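PDB 3BF7: esterase YbfF from Escherichia coli, which probably hydrolyses ester or thioester substrates, as an alpha/beta hydrolase whose helical cap and core domain together form a substrate-binding crevice. Local coordinates for residues M1-R6 with I46-R51; N52-R58 with R172-L178. The protein carries 1 engineered substitution. All coordinates share one frame; numbering follows the deposited sequence.

Contacts 1 and 2 follow one another along the chain and meet in space, their centres about 12 Å apart. Contact 1 sets the outermost strand 5-8 on strand 45-48 of the core sheet; from there the chain runs straight on into loop 52-58, which in contact 2 packs on segment 172-178 of the helical cap, distant in sequence. S56 ties them together: its OG lies 2.6 Å from D49 O and 2.8 Å from N4 N, both probable hydrogen bonds. The probable active site borders contact 1: the side chain of V50, an engineered residue, lies near, without touching, the probable nucleophile elbow around S89. Contact 2 joins the two domains whose arrangement creates the substrate-binding crevice.

Contact 1 (M1-R6 with I46-R51); sequences MKLNIR and IQVDVR. Engineered in segment 46-51: V50 (natural residue Met).
The D49 carbonyl points into the L3 side chain, with L3 CD1 and CD2 each 3.6 Å from D49 O. With CG anti to the carbonyl carbon (chi1 -58°), the isobutyl group turns down onto the 46-51 chain, and L3 CD1 reaches V48 CB at 4.1 Å. Cutting L3 back to an alanine removes both methyls and would probably open a gap between V48, the R51 backbone and helix 64-78. On one side of L3, M1 bends back so that CE packs on R51 CB at 3.4 Å, while SD lies obliquely by the guanidinium. On the other, the chains pair antiparallel. D49 N donates to N4 O (3.0 Å), and R6 and Q47 form a hydrogen-bonded pair, Q47 N to R6 O almost straight at 178°. Between them I5 and V48 are a non-hydrogen-bonded pair, I5 CG2 on V48 CG1 at 3.8 Å. Farther out, Q47 NE2 and D49 OD1 hold L29, and D70 takes both R51 NE and the M1 amino group, which D73 also binds. Acidic residues of helix 64-78 thus probably balance the gathered positive charges, while the backbone bonds fasten the antiparallel edge strand 5-8 to the otherwise parallel alpha/beta hydrolase sheet.

Contact 2 (N52-R58 with R172-L178); sequences NHGLSPR and RFNVPVL
R58 and R172 meet where the alpha/beta hydrolase core touches its helical cap: the loop 52-58, with a type II' beta turn from H53 to S56, lies against the start of helix 175-180. The R58 guanidinium works in two directions. NE and NH2 grip S56 O side-on, that oxygen lying almost in the guanidinium plane, and NH1 crosses to the cap to bond R172 O at 2.9 Å, a partner tilted somewhat out of the plane. Turns at chi2 (79°) and chi3 (-106°) fold the guanidinium back over its own loop, one face under N52 CA. N174, the N-cap residue, and R58 run alongside each other, pointing opposite ways, with the amide and guanidinium planes only 11° apart, and N174 ND2 comes within 3.3 Å of R58 CG. The N174 backbone is held as well, since N174 N donates to N52 O at 2.9 Å; F173 CA also approaches that oxygen. At the outer end L55 lies over one face of the R172 guanidinium, CD2 3.6 Å above the plane, nearer its edge than its centre. F173 turns its ring away from the loop, meeting F26 edge-to-face. H53, whose ring also meets that of H23, slants across L178: its NE2, buried and with no polar partner in the model, lies 3.7 Å from the methyl L178 CD2.

Contact 1 (M1-R6 with I46-R51)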
ATOM      1  N   MET A   1      -1.146  13.516  10.087  1.00 12.13           N
ATOM      2  CA  MET A   1      -2.455  13.530  10.792  1.00 15.08           C
ATOM      3  C   MET A   1      -2.951  12.109  11.039  1.00 12.86           C
ATOM      4  O   MET A   1      -2.436  11.148  10.464  1.00 12.27           O
ATOM      5  CB  MET A   1      -3.497  14.300   9.972  1.00 19.73           C
ATOM      6  CG  MET A   1      -4.345  13.437   9.049  1.00 22.78           C
ATOM      7  SD  MET A   1      -3.492  12.818   7.598  1.00 30.39           S
ATOM      8  CE  MET A   1      -4.828  12.882   6.406  1.00 22.01           C
ATOM      9  N   LYS A   2      -3.951  11.990  11.903  1.00 12.42           N
ATOM     10  CA  LYS A   2      -4.540  10.701  12.234  1.00 12.91           C
ATOM     11  C   LYS A   2      -5.326  10.201  11.029  1.00 11.57           C
ATOM     12  O   LYS A   2      -6.016  10.971  10.366  1.00 12.99           O
ATOM     13  CB  LYS A   2      -5.462  10.851  13.447  1.00 16.49           C
ATOM     14  CG  LYS A   2      -4.748  11.381  14.683  1.00 19.67           C
ATOM     15  CD  LYS A   2      -5.720  11.749  15.796  1.00 23.75           C
ATOM     16  CE  LYS A   2      -6.533  10.551  16.254  1.00 25.90           C
ATOM     17  NZ  LYS A   2      -7.400  10.884  17.420  1.00 28.25           N
ATOM     18  N   LEU A   3      -5.215   8.908  10.750  1.00  9.81           N
ATOM     19  CA  LEU A   3      -5.897   8.308   9.612  1.00  8.75           C
ATOM     20  C   LEU A   3      -7.122   7.515  10.026  1.00  8.45           C
ATOM     21  O   LEU A   3      -7.278   7.148  11.192  1.00  8.25           O
ATOM     22  CB  LEU A   3      -4.943   7.362   8.883  1.00  7.90           C
ATOM     23  CG  LEU A   3      -3.640   7.960   8.355  1.00  7.43           C
ATOM     24  CD1 LEU A   3      -2.767   6.851   7.790  1.00  8.70           C
ATOM     25  CD2 LEU A   3      -3.955   9.004   7.294  1.00  8.17           C
ATOM     26  N   ASN A   4      -7.999   7.267   9.060  1.00  7.81           N
ATOM     27  CA  ASN A   4      -9.168   6.444   9.303  1.00  7.62           C
ATOM     28  C   ASN A   4      -8.608   5.026   9.360  1.00  7.01           C
ATOM     29  O   ASN A   4      -7.774   4.645   8.529  1.00  7.40           O
ATOM     30  CB  ASN A   4     -10.162   6.556   8.146  1.00  7.69           C
ATOM     31  CG  ASN A   4     -11.318   5.583   8.281  1.00  7.13           C
ATOM     32  OD1 ASN A   4     -11.658   4.864   7.339  1.00  9.30           O
ATOM     33  ND2 ASN A   4     -11.929   5.559   9.454  1.00  6.16           N
ATOM     34  N   ILE A   5      -9.044   4.253  10.347  1.00  8.00           N
ATOM     35  CA  ILE A   5      -8.563   2.888  10.481  1.00  9.22           C
ATOM     36  C   ILE A   5      -9.656   1.925  10.894  1.00  9.26           C
ATOM     37  O   ILE A   5     -10.716   2.326  11.377  1.00 10.41           O
ATOM     38  CB  ILE A   5      -7.426   2.766  11.538  1.00 11.51           C
ATOM     39  CG1 ILE A   5      -7.996   2.881  12.957  1.00 14.95           C
ATOM     40  CG2 ILE A   5      -6.370   3.827  11.297  1.00 11.67           C
ATOM     41  CD1 ILE A   5      -8.620   4.216  13.280  1.00 18.02           C
ATOM     42  N   ARG A   6      -9.374   0.647  10.678  1.00  9.31           N
ATOM     43  CA  ARG A   6     -10.252  -0.446  11.060  1.00 10.62           C
ATOM     44  C   ARG A   6      -9.316  -1.329  11.875  1.00  9.55           C
ATOM     45  O   ARG A   6      -8.342  -1.861  11.336  1.00 10.30           O
ATOM     46  CB  ARG A   6     -10.741  -1.203   9.826  1.00 13.71           C
ATOM     47  CG  ARG A   6     -11.730  -2.314  10.128  1.00 19.18           C
ATOM     48  CD  ARG A   6     -13.056  -1.751  10.612  1.00 22.88           C
ATOM     49  NE  ARG A   6     -13.648  -0.844   9.633  1.00 27.24           N
ATOM     50  CZ  ARG A   6     -13.951  -1.185   8.384  1.00 28.11           C
ATOM     51  NH1 ARG A   6     -13.718  -2.418   7.953  1.00 30.93           N
ATOM     52  NH2 ARG A   6     -14.487  -0.292   7.563  1.00 29.03           N
ATOM     53  N   ILE A  46      -4.313  -3.436  12.252  1.00  7.66           N
ATOM     54  CA  ILE A  46      -4.765  -2.074  12.008  1.00  7.99           C
ATOM     55  C   ILE A  46      -4.687  -1.842  10.502  1.00  7.63           C
ATOM     56  O   ILE A  46      -3.599  -1.846   9.918  1.00  8.33           O
ATOM     57  CB  ILE A  46      -3.884  -1.010  12.711  1.00  8.40           C
ATOM     58  CG1 ILE A  46      -3.894  -1.219  14.229  1.00 10.64           C
ATOM     59  CG2 ILE A  46      -4.398   0.387  12.372  1.00 10.14           C
ATOM     60  CD1 ILE A  46      -2.942  -2.291  14.712  1.00 13.37           C
ATOM     61  N   GLN A  47      -5.842  -1.675   9.870  1.00  7.11           N
ATOM     62  CA  GLN A  47      -5.906  -1.413   8.437  1.00  7.07           C
ATOM     63  C   GLN A  47      -6.184   0.077   8.288  1.00  7.18           C
ATOM     64  O   GLN A  47      -7.182   0.574   8.805  1.00  8.33           O
ATOM     65  CB  GLN A  47      -7.030  -2.229   7.797  1.00  8.51           C
ATOM     66  CG  GLN A  47      -6.753  -3.727   7.763  1.00 10.16           C
ATOM     67  CD  GLN A  47      -7.985  -4.553   7.452  1.00 11.33           C
ATOM     68  OE1 GLN A  47      -8.498  -5.270   8.312  1.00 14.92           O
ATOM     69  NE2 GLN A  47      -8.468  -4.458   6.220  1.00 10.83           N
ATOM     70  N   VAL A  48      -5.313   0.794   7.589  1.00  6.57           N
ATOM     71  CA  VAL A  48      -5.496   2.230   7.432  1.00  7.07           C
ATOM     72  C   VAL A  48      -5.879   2.677   6.034  1.00  6.45           C
ATOM     73  O   VAL A  48      -5.607   1.994   5.042  1.00  7.26           O
ATOM     74  CB  VAL A  48      -4.196   3.015   7.789  1.00  7.93           C
ATOM     75  CG1 VAL A  48      -3.622   2.517   9.095  1.00  9.51           C
ATOM     76  CG2 VAL A  48      -3.165   2.887   6.663  1.00  8.48           C
ATOM     77  N   ASP A  49      -6.536   3.830   5.977  1.00  6.60           N
ATOM     78  CA  ASP A  49      -6.840   4.467   4.705  1.00  6.32           C
ATOM     79  C   ASP A  49      -5.739   5.529   4.639  1.00  5.95           C
ATOM     80  O   ASP A  49      -5.583   6.331   5.565  1.00  6.00           O
ATOM     81  CB  ASP A  49      -8.191   5.192   4.712  1.00  6.75           C
ATOM     82  CG  ASP A  49      -9.348   4.314   4.262  1.00  6.11           C
ATOM     83  OD1 ASP A  49      -9.138   3.390   3.443  1.00  7.39           O
ATOM     84  OD2 ASP A  49     -10.484   4.581   4.716  1.00  6.60           O
ATOM     85  N   VAL A  50      -4.950   5.512   3.575  1.00  5.55           N
ATOM     86  CA  VAL A  50      -3.906   6.514   3.411  1.00  5.80           C
ATOM     87  C   VAL A  50      -4.599   7.864   3.193  1.00  5.52           C
ATOM     88  O   VAL A  50      -5.750   7.907   2.752  1.00  5.78           O
ATOM     89  CB  VAL A  50      -3.020   6.162   2.190  1.00  5.69           C
ATOM     90  CG1 VAL A  50      -2.037   7.290   1.890  1.00  6.84           C
ATOM     91  CG2 VAL A  50      -2.274   4.862   2.465  1.00  6.46           C
ATOM     92  N   ARG A  51      -3.924   8.962   3.518  1.00  5.83           N
ATOM     93  CA  ARG A  51      -4.525  10.272   3.304  1.00  6.63           C
ATOM     94  C   ARG A  51      -4.983  10.357   1.851  1.00  5.99           C
ATOM     95  O   ARG A  51      -4.369   9.773   0.954  1.00  6.03           O
ATOM     96  CB  ARG A  51      -3.530  11.403   3.611  1.00  7.03           C
ATOM     97  CG  ARG A  51      -2.261  11.397   2.769  1.00  7.04           C
ATOM     98  CD  ARG A  51      -1.518  12.728   2.879  1.00  8.35           C
ATOM     99  NE  ARG A  51      -1.176  13.048   4.260  1.00  7.84           N
ATOM    100  CZ  ARG A  51      -0.833  14.257   4.692  1.00  9.11           C
ATOM    101  NH1 ARG A  51      -0.778  15.284   3.851  1.00  9.54           N
ATOM    102  NH2 ARG A  51      -0.555  14.445   5.976  1.00  8.96           N
TER
HETATM  103  O   HOH W   1      -8.924  -4.614  11.019  1.00 17.41           O

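Contact 2 (N52-R58 with R172-L178)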
ATOM      1  N   ASN A  52      -6.088  11.065   1.634  1.00  6.08           N
ATOM      2  CA  ASN A  52      -6.658  11.250   0.308  1.00  6.67           C
ATOM      3  C   ASN A  52      -7.245   9.987  -0.312  1.00  5.94           C
ATOM      4  O   ASN A  52      -7.532   9.956  -1.512  1.00  6.83           O
ATOM      5  CB  ASN A  52      -5.620  11.874  -0.630  1.00  7.43           C
ATOM      6  CG  ASN A  52      -5.259  13.290  -0.226  1.00  7.59           C
ATOM      7  OD1 ASN A  52      -4.080  13.634  -0.099  1.00  9.64           O
ATOM      8  ND2 ASN A  52      -6.274  14.120  -0.017  1.00  7.00           N
ATOM      9  N   HIS A  53      -7.424   8.955   0.509  1.00  6.17           N
ATOM     10  CA  HIS A  53      -8.021   7.692   0.073  1.00  6.02           C
ATOM     11  C   HIS A  53      -9.096   7.267   1.070  1.00  5.88           C
ATOM     12  O   HIS A  53      -9.093   7.703   2.226  1.00  6.11           O
ATOM     13  CB  HIS A  53      -6.969   6.576  -0.019  1.00  6.18           C
ATOM     14  CG  HIS A  53      -5.915   6.820  -1.053  1.00  5.45           C
ATOM     15  ND1 HIS A  53      -5.857   6.141  -2.253  1.00  6.96           N
ATOM     16  CD2 HIS A  53      -4.887   7.698  -1.070  1.00  4.11           C
ATOM     17  CE1 HIS A  53      -4.836   6.591  -2.964  1.00  4.19           C
ATOM     18  NE2 HIS A  53      -4.232   7.535  -2.267  1.00  7.99           N
ATOM     19  N   GLY A  54     -10.004   6.409   0.612  1.00  6.20           N
ATOM     20  CA  GLY A  54     -11.061   5.904   1.471  1.00  6.92           C
ATOM     21  C   GLY A  54     -11.775   6.995   2.232  1.00  5.80           C
ATOM     22  O   GLY A  54     -12.216   7.980   1.639  1.00  6.73           O
ATOM     23  N   LEU A  55     -11.895   6.818   3.544  1.00  6.41           N
ATOM     24  CA  LEU A  55     -12.552   7.812   4.373  1.00  6.47           C
ATOM     25  C   LEU A  55     -11.566   8.557   5.268  1.00  6.50           C
ATOM     26  O   LEU A  55     -11.940   9.094   6.310  1.00  7.03           O
ATOM     27  CB  LEU A  55     -13.685   7.169   5.188  1.00  7.19           C
ATOM     28  CG  LEU A  55     -14.901   6.747   4.342  1.00  7.68           C
ATOM     29  CD1 LEU A  55     -15.897   6.000   5.213  1.00  8.53           C
ATOM     30  CD2 LEU A  55     -15.561   7.966   3.695  1.00  9.15           C
ATOM     31  N   SER A  56     -10.297   8.580   4.868  1.00  6.63           N
ATOM     32  CA  SER A  56      -9.304   9.342   5.614  1.00  6.71           C
ATOM     33  C   SER A  56      -9.417  10.801   5.174  1.00  7.54           C
ATOM     34  O   SER A  56     -10.011  11.107   4.137  1.00  7.88           O
ATOM     35  CB  SER A  56      -7.888   8.824   5.347  1.00  7.24           C
ATOM     36  OG  SER A  56      -7.517   7.891   6.345  1.00  6.79           O
ATOM     37  N   PRO A  57      -8.857  11.726   5.961  1.00  9.17           N
ATOM     38  CA  PRO A  57      -8.924  13.146   5.607  1.00  9.49           C
ATOM     39  C   PRO A  57      -8.236  13.480   4.285  1.00  9.48           C
ATOM     40  O   PRO A  57      -7.369  12.734   3.809  1.00  8.84           O
ATOM     41  CB  PRO A  57      -8.235  13.831   6.786  1.00 11.49           C
ATOM     42  CG  PRO A  57      -8.482  12.887   7.928  1.00 12.42           C
ATOM     43  CD  PRO A  57      -8.232  11.545   7.281  1.00 10.46           C
ATOM     44  N   ARG A  58      -8.637  14.606   3.700  1.00  9.67           N
ATOM     45  CA  ARG A  58      -8.057  15.100   2.452  1.00 10.45           C
ATOM     46  C   ARG A  58      -7.053  16.181   2.802  1.00  9.90           C
ATOM     47  O   ARG A  58      -7.253  16.958   3.739  1.00 11.47           O
ATOM     48  CB  ARG A  58      -9.118  15.722   1.540  1.00 11.38           C
ATOM     49  CG  ARG A  58      -9.934  14.754   0.700  1.00 14.13           C
ATOM     50  CD  ARG A  58     -11.021  14.093   1.508  1.00 14.02           C
ATOM     51  NE  ARG A  58     -10.706  12.702   1.802  1.00 13.24           N
ATOM     52  CZ  ARG A  58     -10.796  11.711   0.923  1.00 14.22           C
ATOM     53  NH1 ARG A  58     -11.192  11.952  -0.321  1.00 15.27           N
ATOM     54  NH2 ARG A  58     -10.497  10.474   1.291  1.00 11.63           N
ATOM     55  N   ARG A 172     -14.022   7.690  -3.664  1.00  8.03           N
ATOM     56  CA  ARG A 172     -13.571   7.864  -2.289  1.00  8.24           C
ATOM     57  C   ARG A 172     -12.228   8.585  -2.243  1.00  7.85           C
ATOM     58  O   ARG A 172     -11.956   9.341  -1.308  1.00  9.11           O
ATOM     59  CB  ARG A 172     -13.471   6.504  -1.587  1.00  8.96           C
ATOM     60  CG  ARG A 172     -14.814   5.941  -1.113  1.00  9.00           C
ATOM     61  CD  ARG A 172     -15.319   6.725   0.091  1.00  8.86           C
ATOM     62  NE  ARG A 172     -16.733   6.515   0.407  1.00 10.50           N
ATOM     63  CZ  ARG A 172     -17.204   5.564   1.209  1.00 11.60           C
ATOM     64  NH1 ARG A 172     -16.384   4.701   1.793  1.00 11.49           N
ATOM     65  NH2 ARG A 172     -18.507   5.498   1.455  1.00 14.12           N
ATOM     66  N   PHE A 173     -11.385   8.351  -3.247  1.00  7.23           N
ATOM     67  CA  PHE A 173     -10.089   9.015  -3.270  1.00  7.71           C
ATOM     68  C   PHE A 173     -10.179  10.425  -3.856  1.00  7.61           C
ATOM     69  O   PHE A 173     -11.102  10.749  -4.607  1.00  8.36           O
ATOM     70  CB  PHE A 173      -9.030   8.156  -3.992  1.00  8.32           C
ATOM     71  CG  PHE A 173      -9.518   7.469  -5.239  1.00  7.34           C
ATOM     72  CD1 PHE A 173      -9.893   8.201  -6.358  1.00  8.14           C
ATOM     73  CD2 PHE A 173      -9.567   6.078  -5.303  1.00  7.38           C
ATOM     74  CE1 PHE A 173     -10.303   7.557  -7.528  1.00  8.60           C
ATOM     75  CE2 PHE A 173      -9.974   5.428  -6.464  1.00  7.69           C
ATOM     76  CZ  PHE A 173     -10.344   6.169  -7.577  1.00  7.79           C
ATOM     77  N   ASN A 174      -9.215  11.259  -3.479  1.00  7.53           N
ATOM     78  CA  ASN A 174      -9.144  12.666  -3.879  1.00  8.08           C
ATOM     79  C   ASN A 174      -8.448  12.803  -5.229  1.00  7.55           C
ATOM     80  O   ASN A 174      -7.243  13.052  -5.294  1.00  8.08           O
ATOM     81  CB  ASN A 174      -8.372  13.428  -2.800  1.00  8.41           C
ATOM     82  CG  ASN A 174      -8.500  14.926  -2.929  1.00  9.08           C
ATOM     83  OD1 ASN A 174      -8.990  15.440  -3.933  1.00 10.54           O
ATOM     84  ND2 ASN A 174      -8.048  15.640  -1.907  1.00  9.02           N
ATOM     85  N   VAL A 175      -9.215  12.671  -6.304  1.00  8.64           N
ATOM     86  CA  VAL A 175      -8.654  12.706  -7.647  1.00  8.28           C
ATOM     87  C   VAL A 175      -7.784  13.910  -8.016  1.00  8.61           C
ATOM     88  O   VAL A 175      -6.668  13.733  -8.501  1.00  8.20           O
ATOM     89  CB  VAL A 175      -9.764  12.518  -8.709  1.00  9.08           C
ATOM     90  CG1 VAL A 175      -9.149  12.441 -10.100  1.00 11.71           C
ATOM     91  CG2 VAL A 175     -10.550  11.244  -8.409  1.00  9.65           C
ATOM     92  N   PRO A 176      -8.264  15.145  -7.788  1.00  9.26           N
ATOM     93  CA  PRO A 176      -7.435  16.302  -8.146  1.00 10.33           C
ATOM     94  C   PRO A 176      -6.070  16.326  -7.462  1.00  9.74           C
ATOM     95  O   PRO A 176      -5.071  16.711  -8.067  1.00  9.56           O
ATOM     96  CB  PRO A 176      -8.302  17.489  -7.734  1.00 12.63           C
ATOM     97  CG  PRO A 176      -9.692  16.969  -7.920  1.00 13.10           C
ATOM     98  CD  PRO A 176      -9.599  15.578  -7.338  1.00  9.96           C
ATOM     99  N   VAL A 177      -6.029  15.920  -6.198  1.00  9.54           N
ATOM    100  CA  VAL A 177      -4.777  15.911  -5.455  1.00  9.11           C
ATOM    101  C   VAL A 177      -3.863  14.776  -5.905  1.00  7.64           C
ATOM    102  O   VAL A 177      -2.653  14.967  -6.030  1.00  8.27           O
ATOM    103  CB  VAL A 177      -5.036  15.821  -3.934  1.00  8.96           C
ATOM    104  CG1 VAL A 177      -3.727  15.613  -3.188  1.00  9.91           C
ATOM    105  CG2 VAL A 177      -5.701  17.108  -3.455  1.00 10.57           C
ATOM    106  N   LEU A 178      -4.429  13.599  -6.157  1.00  7.53           N
ATOM    107  CA  LEU A 178      -3.606  12.483  -6.609  1.00  6.67           C
ATOM    108  C   LEU A 178      -2.994  12.809  -7.971  1.00  7.50           C
ATOM    109  O   LEU A 178      -1.888  12.371  -8.285  1.00  7.97           O
ATOM    110  CB  LEU A 178      -4.430  11.194  -6.671  1.00  7.14           C
ATOM    111  CG  LEU A 178      -4.953  10.735  -5.302  1.00  8.33           C
ATOM    112  CD1 LEU A 178      -5.701   9.420  -5.457  1.00  9.22           C
ATOM    113  CD2 LEU A 178      -3.796  10.580  -4.320  1.00  9.51           C
TER